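Glycosyl hydrolases family 2, sugar binding domain protein (Bacteroides uniformis str. 3978 T3 ii, PDB 6D1P) is a beta-glucuronidase of glycoside hydrolase family 2 from a human gut bacterium, hydrolysing beta-glucuronide linkages. Local coordinates at the interface of chains A and B. Sequence-based numbering; all coordinates share one arbitrary frame. Chains: chain A/B, Glycosyl hydrolases family 2, sugar binding domain protein.

The interface of chains A and B. Residues chain A 181, 391, 431, 433-434; chain B 50, 57-59.
The short 3-10 helix 58-60 of one subunit, with the nearby B:Arg50, meets a surface of the other that includes the short strand 431-432 and the loop after it, which belong to the TIM barrel domain. B:Pro58 at the helix start touches A:Trp431 tip to tip: its CD lies 3.6 Å from CZ2 on the benzo part of the indole. The pyrrole NE1 of the same indole holds a water in the ring plane at 3.0 Å. That water also meets the carboxylate OE1 of B:Glu59. The NE of A:Arg391 lies over one indole face, toward the rim. A:Arg391 NH1 hydrogen-bonds to the backbone O of A:Met181 at 2.9 Å, fixing the carbonyl that B:Pro58 CB touches. A:Met181 packs its CB obliquely on B:Pro58 CB at 3.6 Å, and its chain bends at chi3 (70°), with CE near B:Glu59 OE1.

B:Arg50 reaches in with an extended chain. B:Arg50 NH1 gives hydrogen bonds to A:Gly433 O and A:Asp434 OD1, each at 3.0 Å. The glycine bond comes from above the carbonyl plane. A:Asp434 is met on the anti side of OD1, in a salt bridge with the two planes 36° apart. A second water joins B:Arg50 NH2 to A:Asp434 OD1. B:Glu59 CB of the same chain lies over one face of the guanidinium, toward its rim. Apolar contact, charge pairing and water bridges thus join the subunits here, and two-fold symmetry repeats the patch; the assembly may be the functional dimer.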
loop_
_atom_site.group_PDB
_atom_site.type_symbol
_atom_site.label_atom_id
_atom_site.label_comp_id
_atom_site.label_asym_id
_atom_site.label_seq_id
_atom_site.Cartn_x
_atom_site.Cartn_y
_atom_site.Cartn_z
ATOM N N MET A 181 -18.939 -7.758 0.823
ATOM C CA MET A 181 -20.034 -6.927 1.296
ATOM C C MET A 181 -20.230 -7.020 2.809
ATOM O O MET A 181 -21.017 -6.245 3.359
ATOM C CB MET A 181 -21.310 -7.305 0.553
ATOM C CG MET A 181 -21.160 -7.215 -0.968
ATOM S SD MET A 181 -22.686 -7.533 -1.863
ATOM C CE MET A 181 -23.613 -6.055 -1.435
ATOM N N ARG A 391 -23.394 -12.918 3.292
ATOM C CA ARG A 391 -23.790 -11.962 2.257
ATOM C C ARG A 391 -23.300 -12.339 0.858
ATOM O O ARG A 391 -22.410 -13.186 0.702
ATOM C CB ARG A 391 -23.316 -10.543 2.584
ATOM C CG ARG A 391 -23.987 -9.923 3.819
ATOM C CD ARG A 391 -23.534 -8.486 4.075
ATOM N NE ARG A 391 -24.257 -7.953 5.226
ATOM C CZ ARG A 391 -24.110 -6.725 5.719
ATOM N NH1 ARG A 391 -23.242 -5.872 5.165
ATOM N NH2 ARG A 391 -24.841 -6.349 6.773
ATOM N N TRP A 431 -28.849 -11.142 1.103
ATOM C CA TRP A 431 -28.248 -9.896 0.639
ATOM C C TRP A 431 -27.521 -10.142 -0.687
ATOM O O TRP A 431 -26.481 -10.817 -0.691
ATOM C CB TRP A 431 -27.284 -9.359 1.688
ATOM C CG TRP A 431 -26.991 -7.917 1.556
ATOM C CD1 TRP A 431 -26.650 -7.260 0.420
ATOM C CD2 TRP A 431 -26.979 -6.939 2.606
ATOM N NE1 TRP A 431 -26.459 -5.927 0.677
ATOM C CE2 TRP A 431 -26.642 -5.700 2.017
ATOM C CE3 TRP A 431 -27.224 -6.985 3.981
ATOM C CZ2 TRP A 431 -26.544 -4.520 2.753
ATOM C CZ3 TRP A 431 -27.138 -5.804 4.708
ATOM C CH2 TRP A 431 -26.812 -4.590 4.092
ATOM N N GLY A 433 -25.534 -9.207 -4.502
ATOM C CA GLY A 433 -24.706 -8.184 -5.116
ATOM C C GLY A 433 -23.349 -8.603 -5.641
ATOM O O GLY A 433 -22.770 -7.925 -6.504
ATOM N N ASP A 434 -22.816 -9.712 -5.129
ATOM C CA ASP A 434 -21.495 -10.129 -5.571
ATOM C C ASP A 434 -21.509 -10.775 -6.951
ATOM O O ASP A 434 -20.451 -10.892 -7.560
ATOM C CB ASP A 434 -20.875 -11.079 -4.542
ATOM C CG ASP A 434 -20.020 -10.345 -3.520
ATOM O OD1 ASP A 434 -20.093 -9.092 -3.473
ATOM O OD2 ASP A 434 -19.265 -11.016 -2.778
ATOM N N ARG B 50 -20.344 -3.525 -11.380
ATOM C CA ARG B 50 -21.687 -3.603 -10.809
ATOM C C ARG B 50 -22.220 -2.217 -10.433
ATOM O O ARG B 50 -21.448 -1.300 -10.134
ATOM C CB ARG B 50 -21.696 -4.512 -9.580
ATOM C CG ARG B 50 -20.982 -3.943 -8.366
ATOM C CD ARG B 50 -20.875 -5.007 -7.303
ATOM N NE ARG B 50 -20.021 -4.628 -6.178
ATOM C CZ ARG B 50 -19.891 -5.371 -5.078
ATOM N NH1 ARG B 50 -20.570 -6.512 -4.960
ATOM N NH2 ARG B 50 -19.091 -4.983 -4.102
ATOM N N LYS B 57 -24.085 1.759 0.915
ATOM C CA LYS B 57 -24.271 0.330 0.745
ATOM C C LYS B 57 -22.914 -0.348 0.574
ATOM O O LYS B 57 -21.937 0.295 0.199
ATOM C CB LYS B 57 -25.185 0.061 -0.447
ATOM C CG LYS B 57 -26.662 0.337 -0.171
ATOM C CD LYS B 57 -27.309 -0.759 0.716
ATOM C CE LYS B 57 -28.825 -0.904 0.464
ATOM N NZ LYS B 57 -29.185 -1.747 -0.764
ATOM N N PRO B 58 -22.823 -1.644 0.874
ATOM C CA PRO B 58 -21.501 -2.300 0.876
ATOM C C PRO B 58 -20.701 -2.128 -0.403
ATOM O O PRO B 58 -19.465 -2.106 -0.337
ATOM C CB PRO B 58 -21.841 -3.774 1.121
ATOM C CG PRO B 58 -23.141 -3.738 1.866
ATOM C CD PRO B 58 -23.889 -2.535 1.373
ATOM N N GLU B 59 -21.344 -2.012 -1.567
ATOM C CA GLU B 59 -20.565 -1.906 -2.799
ATOM C C GLU B 59 -20.017 -0.501 -3.034
ATOM O O GLU B 59 -19.416 -0.265 -4.090
ATOM C CB GLU B 59 -21.395 -2.355 -4.009
ATOM C CG GLU B 59 -22.617 -1.496 -4.313
ATOM C CD GLU B 59 -23.858 -1.822 -3.434
ATOM O OE1 GLU B 59 -23.812 -2.759 -2.596
ATOM O OE2 GLU B 59 -24.895 -1.125 -3.590
HETATM O O HOH W 1 -17.880 -7.478 -2.538
HETATM O O HOH W 2 -26.205 -3.675 -1.297
#